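Local coordinates for putative branched-chain amino acid transport system substrate-binding protein (Rhodopseudomonas palustris, PDB 3TX6), which probably binds lignin-derived aromatic acids such as p-coumaric acid and related compounds in the periplasm for uptake by an ABC transporter, at residues Ile219-Thr222 / His223-Ser227; Pro116-Ile119 / Pro120-Gly123; Met243-Gly246 / Pro247-Pro251; Pro19-Ala22 / Leu23-Glu27. All coordinates share one frame; numbering follows the deposited sequence. Where two conformers were deposited one is given.

Interaction 1: Ile219-Thr222 / His223-Ser227; sequences IYQT and HGAAS. With ENO (3-(4-hydroxy-phenyl)pyruvic acid), chain D.
Two backbone N-H groups of the loop turn back on Thr222. Ala225 N donates to Thr222 O (3.0 Å, N-H...O 157°) from above the carbonyl plane, closing a beta turn. Gly224 N reaches Thr222 OG1 over 3.2 Å by a more bent bond, an ST turn. A chi1 of 74° sets that hydroxyl between the backbone N and the carbonyl carbon, where Gly224 N can reach it; its other partner is Tyr147 OH.

Van der Waals contact is modest: the methyl of Ala225 lies 3.8 Å from Gln221 OE1, while Gln221 NE2 is held by Ala203 O and Gln207.

Aromatic and ligand contacts fall to His223 and Gly224. C6 of the bound 3-(4-hydroxy-phenyl)pyruvic acid sits 3.6 Å above the centre of the His223 ring, the ligand ring standing edge-on and nearly perpendicular to it, and Gly224 CA comes within 3.3 Å of the ligand's C5. A serine at His223 would probably leave the ligand's ring edge without the face it rests on, and Gln117 O without its N-H partner.

The loop follows strand 218-221, which lies between strands 193-197 and 242-245; Ala225 meets Met243, and His223 packs on Ile119 and Met122 of helix 119-130.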
loop_
_atom_site.group_PDB
_atom_site.type_symbol
_atom_site.label_atom_id
_atom_site.label_comp_id
_atom_site.label_asym_id
_atom_site.label_seq_id
_atom_site.Cartn_x
_atom_site.Cartn_y
_atom_site.Cartn_z
ATOM N N ILE A 219 -15.704 10.995 -9.143
ATOM C CA ILE A 219 -15.352 10.167 -7.945
ATOM C C ILE A 219 -13.887 9.767 -7.971
ATOM O O ILE A 219 -13.308 9.405 -9.061
ATOM C CB ILE A 219 -16.196 8.875 -7.871
ATOM C CG1 ILE A 219 -17.686 9.208 -7.808
ATOM C CG2 ILE A 219 -15.771 7.989 -6.676
ATOM C CD1 ILE A 219 -18.609 7.983 -7.983
ATOM N N TYR A 220 -13.275 9.916 -6.788
ATOM C CA TYR A 220 -11.861 9.706 -6.614
ATOM C C TYR A 220 -11.645 8.573 -5.630
ATOM O O TYR A 220 -12.341 8.454 -4.586
ATOM C CB TYR A 220 -11.186 11.006 -6.121
ATOM C CG TYR A 220 -11.127 12.123 -7.180
ATOM C CD1 TYR A 220 -12.247 12.928 -7.504
ATOM C CD2 TYR A 220 -9.969 12.357 -7.863
ATOM C CE1 TYR A 220 -12.166 13.896 -8.513
ATOM C CE2 TYR A 220 -9.887 13.344 -8.862
ATOM C CZ TYR A 220 -10.991 14.111 -9.187
ATOM O OH TYR A 220 -10.852 15.097 -10.176
ATOM N N GLN A 221 -10.681 7.730 -5.981
ATOM C CA GLN A 221 -10.381 6.531 -5.188
ATOM C C GLN A 221 -8.939 6.576 -4.759
ATOM O O GLN A 221 -8.060 7.075 -5.522
ATOM C CB GLN A 221 -10.653 5.211 -5.942
ATOM C CG GLN A 221 -12.118 4.895 -6.206
ATOM C CD GLN A 221 -12.854 4.320 -5.007
ATOM O OE1 GLN A 221 -12.218 3.892 -4.035
ATOM N NE2 GLN A 221 -14.189 4.246 -5.075
ATOM N N THR A 222 -8.693 5.999 -3.568
ATOM C CA THR A 222 -7.340 5.841 -3.077
ATOM C C THR A 222 -6.615 4.640 -3.661
ATOM O O THR A 222 -7.194 3.820 -4.364
ATOM C CB THR A 222 -7.326 5.684 -1.544
ATOM O OG1 THR A 222 -7.794 4.383 -1.129
ATOM C CG2 THR A 222 -8.149 6.783 -0.839
ATOM N N HIS A 223 -5.325 4.546 -3.333
ATOM C CA HIS A 223 -4.486 3.461 -3.816
ATOM C C HIS A 223 -4.838 2.126 -3.175
ATOM O O HIS A 223 -4.405 1.095 -3.660
ATOM C CB HIS A 223 -2.993 3.779 -3.750
ATOM C CG HIS A 223 -2.483 4.251 -2.390
ATOM N ND1 HIS A 223 -3.192 5.042 -1.548
ATOM C CD2 HIS A 223 -1.205 4.137 -1.837
ATOM C CE1 HIS A 223 -2.389 5.335 -0.468
ATOM N NE2 HIS A 223 -1.198 4.779 -0.662
ATOM N N GLY A 224 -5.658 2.149 -2.116
ATOM C CA GLY A 224 -6.255 0.935 -1.560
ATOM C C GLY A 224 -7.220 0.239 -2.490
ATOM O O GLY A 224 -7.591 -0.931 -2.211
ATOM N N ALA A 225 -7.567 0.897 -3.611
ATOM C CA ALA A 225 -8.472 0.325 -4.612
ATOM C C ALA A 225 -7.764 -0.227 -5.871
ATOM O O ALA A 225 -8.442 -0.733 -6.741
ATOM C CB ALA A 225 -9.544 1.376 -5.049
ATOM N N ALA A 226 -6.435 -0.119 -5.995
ATOM C CA ALA A 226 -5.721 -0.313 -7.272
ATOM C C ALA A 226 -5.426 -1.802 -7.568
ATOM O O ALA A 226 -4.273 -2.278 -7.561
ATOM C CB ALA A 226 -4.437 0.534 -7.299
ATOM N N SER A 227 -6.518 -2.503 -7.883
ATOM C CA SER A 227 -6.472 -3.852 -8.457
ATOM C C SER A 227 -7.708 -4.001 -9.324
ATOM O O SER A 227 -8.640 -3.195 -9.269
ATOM C CB SER A 227 -6.364 -4.917 -7.362
ATOM O OG SER A 227 -7.594 -5.161 -6.706
HETATM O O4 ENO D . -3.997 0.232 4.385
HETATM C C9 ENO D . -2.986 -1.015 1.376
HETATM C C8 ENO D . -1.933 -0.783 0.514
HETATM C C7 ENO D . -1.867 0.395 -0.247
HETATM C C6 ENO D . -2.830 1.363 -0.042
HETATM C C5 ENO D . -3.908 1.136 0.810
HETATM C C4 ENO D . -3.992 -0.058 1.546
HETATM O O3 ENO D . -0.772 0.586 -1.080
HETATM C C3 ENO D . -5.181 -0.347 2.418
HETATM C C2 ENO D . -5.086 -0.074 3.870
HETATM C C1 ENO D . -6.279 -0.305 4.671
HETATM O O2 ENO D . -6.192 -0.131 5.904
HETATM O O1 ENO D . -7.368 -0.664 4.130
#

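Interaction 2: Pro116-Ile119 / Pro120-Gly123; sequences PQPI and PIMG. With ENO (3-(4-hydroxy-phenyl)pyruvic acid), chain D.
Gln117 and Met122, a selenomethionine in the crystal, cross obliquely where the loop enters helix 119-130. Met122 is bent at both chi2 (-45°) and chi3, which folds its end back towards the loop: SE lies 3.6 Å from Gln117 CB, and the terminal CE comes over the flat of the Gln117 amide, 3.6 Å from CD. The glutamine is bent in turn, and the bend at chi2 (80°) turns the amide face to that methyl. Both ends of that amide are engaged elsewhere, OE1 by Gln282 NE2 and NE2 by Ser347 O. Replacing Gln117 with an alanine would probably leave Gln282 and Ser347 without these mates and open a gap beside the Met122 methyl.

On another flank of the turn the Pro118 ring meets Ile121 at an angle, its CG 3.6 Å from the extended Ile121 CD1. Ile119 CB, although it points away from the turn, still lies 3.5 Å from Pro120 CD. Pro118 is the N-cap of the helix: its carbonyl O takes weak hydrogen bonds from both Ile121 N and Met122 N, and the first firm helical bond, Gly123 N to Ile119 O (2.8 Å), comes in nearly along the C=O axis.

Before the cap, Pro116 CB lies 3.4 Å from O3, the phenolic oxygen of the bound ligand. Apolar touching and a few backbone bonds, two of them weak, thus join the loop to the helix start, and the rotation of the Gln117 amide is probably fixed by its outside partners at both ends.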
loop_
_atom_site.group_PDB
_atom_site.type_symbol
_atom_site.label_atom_id
_atom_site.label_comp_id
_atom_site.label_asym_id
_atom_site.label_seq_id
_atom_site.Cartn_x
_atom_site.Cartn_y
_atom_site.Cartn_z
ATOM N N PRO A 116 4.005 1.059 0.910
ATOM C CA PRO A 116 2.952 1.850 0.226
ATOM C C PRO A 116 3.230 3.342 0.229
ATOM O O PRO A 116 3.851 3.871 1.152
ATOM C CB PRO A 116 1.684 1.520 1.008
ATOM C CG PRO A 116 1.975 0.182 1.604
ATOM C CD PRO A 116 3.436 0.298 2.017
ATOM N N GLN A 117 2.771 4.017 -0.825
ATOM C CA GLN A 117 2.869 5.426 -0.893
ATOM C C GLN A 117 2.159 6.086 0.308
ATOM O O GLN A 117 1.068 5.683 0.683
ATOM C CB GLN A 117 2.243 5.948 -2.181
ATOM C CG GLN A 117 2.978 5.500 -3.451
ATOM C CD GLN A 117 2.663 4.083 -3.906
ATOM O OE1 GLN A 117 1.816 3.414 -3.320
ATOM N NE2 GLN A 117 3.325 3.635 -4.995
ATOM N N PRO A 118 2.800 7.111 0.911
ATOM C CA PRO A 118 2.156 7.839 1.991
ATOM C C PRO A 118 0.942 8.571 1.517
ATOM O O PRO A 118 0.871 9.012 0.357
ATOM C CB PRO A 118 3.253 8.778 2.492
ATOM C CG PRO A 118 4.134 9.008 1.333
ATOM C CD PRO A 118 4.095 7.707 0.542
ATOM N N ILE A 119 -0.059 8.637 2.371
ATOM C CA ILE A 119 -1.302 9.281 2.002
ATOM C C ILE A 119 -1.122 10.675 1.380
ATOM O O ILE A 119 -1.767 10.928 0.385
ATOM C CB ILE A 119 -2.303 9.280 3.166
ATOM C CG1 ILE A 119 -3.114 7.977 3.219
ATOM C CG2 ILE A 119 -3.301 10.451 3.103
ATOM C CD1 ILE A 119 -2.294 6.731 3.364
ATOM N N PRO A 120 -0.217 11.542 1.907
ATOM C CA PRO A 120 -0.149 12.890 1.292
ATOM C C PRO A 120 0.315 12.899 -0.143
ATOM O O PRO A 120 -0.107 13.779 -0.887
ATOM C CB PRO A 120 0.766 13.675 2.240
ATOM C CG PRO A 120 0.473 13.022 3.567
ATOM C CD PRO A 120 0.371 11.544 3.250
ATOM N N ILE A 121 1.144 11.944 -0.556
ATOM C CA ILE A 121 1.563 11.881 -1.943
ATOM C C ILE A 121 0.365 11.511 -2.820
ATOM O O ILE A 121 0.148 12.091 -3.893
ATOM C CB ILE A 121 2.782 10.937 -2.147
ATOM C CG1 ILE A 121 4.082 11.529 -1.531
ATOM C CG2 ILE A 121 2.930 10.513 -3.607
ATOM C CD1 ILE A 121 5.339 10.638 -1.658
HETATM N N MSE A 122 -0.463 10.595 -2.342
HETATM C CA MSE A 122 -1.625 10.153 -3.097
HETATM C C MSE A 122 -2.730 11.188 -3.090
HETATM O O MSE A 122 -3.363 11.444 -4.125
HETATM C CB MSE A 122 -2.041 8.738 -2.612
HETATM C CG MSE A 122 -0.883 7.709 -2.733
HETATM SE SE MSE A 122 0.050 7.791 -4.406
HETATM C CE MSE A 122 -0.173 5.957 -5.055
ATOM N N GLY A 123 -2.962 11.814 -1.943
ATOM C CA GLY A 123 -3.897 12.900 -1.900
ATOM C C GLY A 123 -3.540 14.015 -2.889
ATOM O O GLY A 123 -4.399 14.477 -3.678
HETATM O O4 ENO D . -3.997 0.232 4.385
HETATM C C9 ENO D . -2.986 -1.015 1.376
HETATM C C8 ENO D . -1.933 -0.783 0.514
HETATM C C7 ENO D . -1.867 0.395 -0.247
HETATM C C6 ENO D . -2.830 1.363 -0.042
HETATM C C5 ENO D . -3.908 1.136 0.810
HETATM C C4 ENO D . -3.992 -0.058 1.546
HETATM O O3 ENO D . -0.772 0.586 -1.080
HETATM C C3 ENO D . -5.181 -0.347 2.418
HETATM C C2 ENO D . -5.086 -0.074 3.870
HETATM C C1 ENO D . -6.279 -0.305 4.671
HETATM O O2 ENO D . -6.192 -0.131 5.904
HETATM O O1 ENO D . -7.368 -0.664 4.130
#

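Interaction 3: Met243-Gly246 / Pro247-Pro251; sequences MASG and PVMDP
A tight turn at the C-terminal end of strand 242-245, running straight into the short 3-10 segment 247-249, brings Ser245 and Gly246 against Met249. The carbonyl oxygen of Gly246 is the shared acceptor. Ser245 OG donates to it over 2.7 Å, lying in the carbonyl plane on a lone pair, and Met249 N adds a weak but nearly straight bond of 3.4 Å (N-H...O 171°). With its OG trans to its own backbone nitrogen (chi1 180°), Ser245 points its hydroxyl forward to the next residue's carbonyl. The hydroxyl oxygen itself lies close against Met249, a selenomethionine in the crystal: OG is 3.0 Å from CG, a tight approach, and 3.5 Å from CB.

In the two-domain fold of periplasmic binding proteins, strand 242-245 is the last of five parallel strands in one domain, and Gly246 CA, at the head of the loop beyond it, lies about 8 Å from the nearest atom of the bound ligand. Gln282, which also binds the ligand through NE2, uses OE1 to accept a bond from Gly246 N. A second turn follows, Asp250 N to Pro247 O at 2.9 Å, and carries the chain on beyond the 3-10 segment.

From CG the Met249 chain bends at chi2 and chi3, so that its end leads away from Ser245, and the side chain packs on Leu351 and Tyr358 of the two antiparallel strands beyond. Val248 N bonds to Gln330 OE1, and Met249 O accepts from Arg280 NH1.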
loop_
_atom_site.group_PDB
_atom_site.type_symbol
_atom_site.label_atom_id
_atom_site.label_comp_id
_atom_site.label_asym_id
_atom_site.label_seq_id
_atom_site.Cartn_x
_atom_site.Cartn_y
_atom_site.Cartn_z
HETATM N N MSE A 243 -8.035 7.541 -9.838
HETATM C CA MSE A 243 -7.525 6.635 -8.802
HETATM C C MSE A 243 -6.060 6.837 -8.693
HETATM O O MSE A 243 -5.343 6.820 -9.711
HETATM C CB MSE A 243 -7.863 5.193 -9.190
HETATM C CG MSE A 243 -7.141 4.257 -8.237
HETATM SE SE MSE A 243 -7.464 2.394 -8.650
HETATM C CE MSE A 243 -9.442 2.269 -8.624
ATOM N N ALA A 244 -5.596 7.073 -7.467
ATOM C CA ALA A 244 -4.157 7.165 -7.203
ATOM C C ALA A 244 -3.629 5.743 -7.241
ATOM O O ALA A 244 -4.277 4.815 -6.720
ATOM C CB ALA A 244 -3.880 7.808 -5.838
ATOM N N SER A 245 -2.482 5.554 -7.900
ATOM C CA SER A 245 -1.891 4.231 -8.042
ATOM C C SER A 245 -0.404 4.349 -8.037
ATOM O O SER A 245 0.143 5.336 -8.471
ATOM C CB SER A 245 -2.303 3.660 -9.387
ATOM O OG SER A 245 -1.792 2.414 -9.618
ATOM N N GLY A 246 0.251 3.309 -7.567
ATOM C CA GLY A 246 1.644 3.130 -7.869
ATOM C C GLY A 246 1.835 2.893 -9.360
ATOM O O GLY A 246 0.918 2.454 -10.058
ATOM N N PRO A 247 3.044 3.155 -9.853
ATOM C CA PRO A 247 3.374 3.044 -11.280
ATOM C C PRO A 247 3.392 1.625 -11.801
ATOM O O PRO A 247 3.428 1.397 -13.017
ATOM C CB PRO A 247 4.728 3.734 -11.387
ATOM C CG PRO A 247 5.304 3.697 -10.015
ATOM C CD PRO A 247 4.137 3.787 -9.080
ATOM N N VAL A 248 3.407 0.649 -10.897
ATOM C CA VAL A 248 3.395 -0.764 -11.305
ATOM C C VAL A 248 2.165 -1.101 -12.109
ATOM O O VAL A 248 2.143 -2.097 -12.822
ATOM C CB VAL A 248 3.455 -1.744 -10.071
ATOM C CG1 VAL A 248 2.120 -1.789 -9.290
ATOM C CG2 VAL A 248 3.948 -3.130 -10.521
HETATM N N MSE A 249 1.133 -0.295 -11.995
HETATM C CA MSE A 249 -0.060 -0.596 -12.747
HETATM C C MSE A 249 0.133 -0.335 -14.230
HETATM O O MSE A 249 -0.624 -0.885 -15.050
HETATM C CB MSE A 249 -1.253 0.169 -12.216
HETATM C CG MSE A 249 -1.686 -0.333 -10.844
HETATM SE SE MSE A 249 -2.359 -2.180 -10.812
HETATM C CE MSE A 249 -4.139 -1.757 -11.538
ATOM N N ASP A 250 1.137 0.456 -14.611
ATOM C CA ASP A 250 1.416 0.678 -16.051
ATOM C C ASP A 250 2.887 0.894 -16.365
ATOM O O ASP A 250 3.269 1.985 -16.756
ATOM C CB ASP A 250 0.571 1.870 -16.536
ATOM C CG ASP A 250 0.631 2.095 -18.037
ATOM O OD1 ASP A 250 1.050 1.209 -18.779
ATOM O OD2 ASP A 250 0.250 3.211 -18.468
ATOM N N PRO A 251 3.711 -0.171 -16.271
ATOM C CA PRO A 251 5.104 0.004 -16.649
ATOM C C PRO A 251 5.271 0.280 -18.159
ATOM O O PRO A 251 6.208 0.985 -18.585
ATOM C CB PRO A 251 5.752 -1.327 -16.256
ATOM C CG PRO A 251 4.849 -1.851 -15.195
ATOM C CD PRO A 251 3.476 -1.469 -15.627
#

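Interaction 4: Pro19-Ala22 / Leu23-Glu27; sequences PAAA and LGIPE
The planar groups that meet here are backbone carbonyls, since the contact holds no aromatic side chain. Leu23 N stands above the carbonyl plane of Ala20, 2.9 Å from its O and well off either lone pair, while Gly24 N sends a weak bond to the same oxygen. One carbonyl at the N-cap therefore serves two amides of the first turn. Ala21 O is approached differently: Ile25 N comes almost head-on, at 2.9 Å with a C=O...N angle of 161°. The puckered ring of Pro26 brings its CD and CG nearest to Ala22 O, CD at 3.1 Å. Because proline has no N-H, the helical bond expected at this place is missing, and helix 21-29 kinks here.

Side chains add thin apolar cover. Ile25 sets CG1 opposite its carbonyl carbon (chi1 -74°), which lays that branch beside Ala21 O at 3.3 Å and brings CD1 to 4.1 Å from the methyl of Ala21. Leu23 CB lies 3.4 Å from Ala20 O, and the rest of its side chain heads inward to within about 4 Å of the bound ligand, while Ile25 stays on the exposed side. Small alanines form the partly exposed start of the helix, and the larger Leu23 is turned to the interior.

Around this first turn, Leu23 packs on Val78 and on Phe283 of helix 282-304. The Pro26 ring meets Ala284 of that helix and Ser281 just ahead of it. Glu27 continues the inner side, its OE1 bonded to Ser77 OG and its backbone O to Ser287 OG.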
loop_
_atom_site.group_PDB
_atom_site.type_symbol
_atom_site.label_atom_id
_atom_site.label_comp_id
_atom_site.label_asym_id
_atom_site.label_seq_id
_atom_site.Cartn_x
_atom_site.Cartn_y
_atom_site.Cartn_z
ATOM N N PRO A 19 -12.348 -9.919 4.579
ATOM C CA PRO A 19 -12.682 -8.940 3.537
ATOM C C PRO A 19 -11.516 -8.347 2.788
ATOM O O PRO A 19 -11.724 -7.883 1.686
ATOM C CB PRO A 19 -13.459 -7.846 4.290
ATOM C CG PRO A 19 -13.285 -8.148 5.725
ATOM C CD PRO A 19 -12.975 -9.590 5.868
ATOM N N ALA A 20 -10.307 -8.390 3.363
ATOM C CA ALA A 20 -9.123 -7.865 2.699
ATOM C C ALA A 20 -8.269 -8.936 2.009
ATOM O O ALA A 20 -7.127 -8.652 1.631
ATOM C CB ALA A 20 -8.257 -7.094 3.698
ATOM N N ALA A 21 -8.809 -10.143 1.851
ATOM C CA ALA A 21 -8.072 -11.222 1.199
ATOM C C ALA A 21 -7.548 -10.828 -0.178
ATOM O O ALA A 21 -6.512 -11.338 -0.562
ATOM C CB ALA A 21 -8.925 -12.520 1.058
ATOM N N ALA A 22 -8.275 -9.966 -0.912
ATOM C CA ALA A 22 -7.846 -9.558 -2.246
ATOM C C ALA A 22 -6.578 -8.738 -2.236
ATOM O O ALA A 22 -5.960 -8.571 -3.286
ATOM C CB ALA A 22 -8.945 -8.824 -3.017
ATOM N N LEU A 23 -6.212 -8.218 -1.070
ATOM C CA LEU A 23 -4.943 -7.493 -0.931
ATOM C C LEU A 23 -3.821 -8.453 -0.553
ATOM O O LEU A 23 -2.726 -8.388 -1.119
ATOM C CB LEU A 23 -5.054 -6.377 0.116
ATOM C CG LEU A 23 -5.751 -5.100 -0.360
ATOM C CD1 LEU A 23 -7.243 -5.341 -0.707
ATOM C CD2 LEU A 23 -5.600 -3.989 0.676
ATOM N N GLY A 24 -4.092 -9.339 0.407
ATOM C CA GLY A 24 -3.047 -10.257 0.830
ATOM C C GLY A 24 -2.698 -11.414 -0.104
ATOM O O GLY A 24 -1.543 -11.859 -0.128
ATOM N N ILE A 25 -3.705 -11.962 -0.785
ATOM C CA ILE A 25 -3.435 -13.051 -1.712
ATOM C C ILE A 25 -2.342 -12.699 -2.735
ATOM O O ILE A 25 -1.375 -13.469 -2.899
ATOM C CB ILE A 25 -4.729 -13.587 -2.374
ATOM C CG1 ILE A 25 -5.513 -14.418 -1.352
ATOM C CG2 ILE A 25 -4.411 -14.445 -3.612
ATOM C CD1 ILE A 25 -6.963 -14.737 -1.742
ATOM N N PRO A 26 -2.441 -11.535 -3.384
ATOM C CA PRO A 26 -1.354 -11.204 -4.294
ATOM C C PRO A 26 0.005 -10.941 -3.644
ATOM O O PRO A 26 1.062 -11.199 -4.236
ATOM C CB PRO A 26 -1.854 -9.914 -4.993
ATOM C CG PRO A 26 -3.350 -9.996 -4.877
ATOM C CD PRO A 26 -3.575 -10.608 -3.536
ATOM N N GLU A 27 -0.045 -10.427 -2.420
ATOM C CA GLU A 27 1.184 -10.238 -1.650
ATOM C C GLU A 27 1.899 -11.543 -1.382
ATOM O O GLU A 27 3.137 -11.632 -1.526
ATOM C CB GLU A 27 0.865 -9.477 -0.359
ATOM C CG GLU A 27 0.538 -8.036 -0.685
ATOM C CD GLU A 27 -0.089 -7.165 0.386
ATOM O OE1 GLU A 27 -0.428 -7.622 1.473
ATOM O OE2 GLU A 27 -0.260 -5.961 0.050
#

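How the interactions relate
Interactions 1, 2 and 3 form one touching cluster, whereas interaction 4 stands apart across the ligand, about 5 Å at nearest atoms from interaction 1 and farther from the others. Interactions 1 and 3 are buried and share a sheet: their strands are neighbours, joined by a probable hydrogen bond from Ala244 N to Gln221 O, and each turn closes on a carbonyl, but Thr222 OG1 accepts from Gly224 N where Ser245 OG donates to Gly246 O. Interactions 2 and 4 are partly exposed helix starts, where a capping carbonyl takes paired amides and prolines shape the first turns. Interactions 1 and 2 reach the ligand's phenolic half, and Leu23 approaches the ligand from helix 21-29.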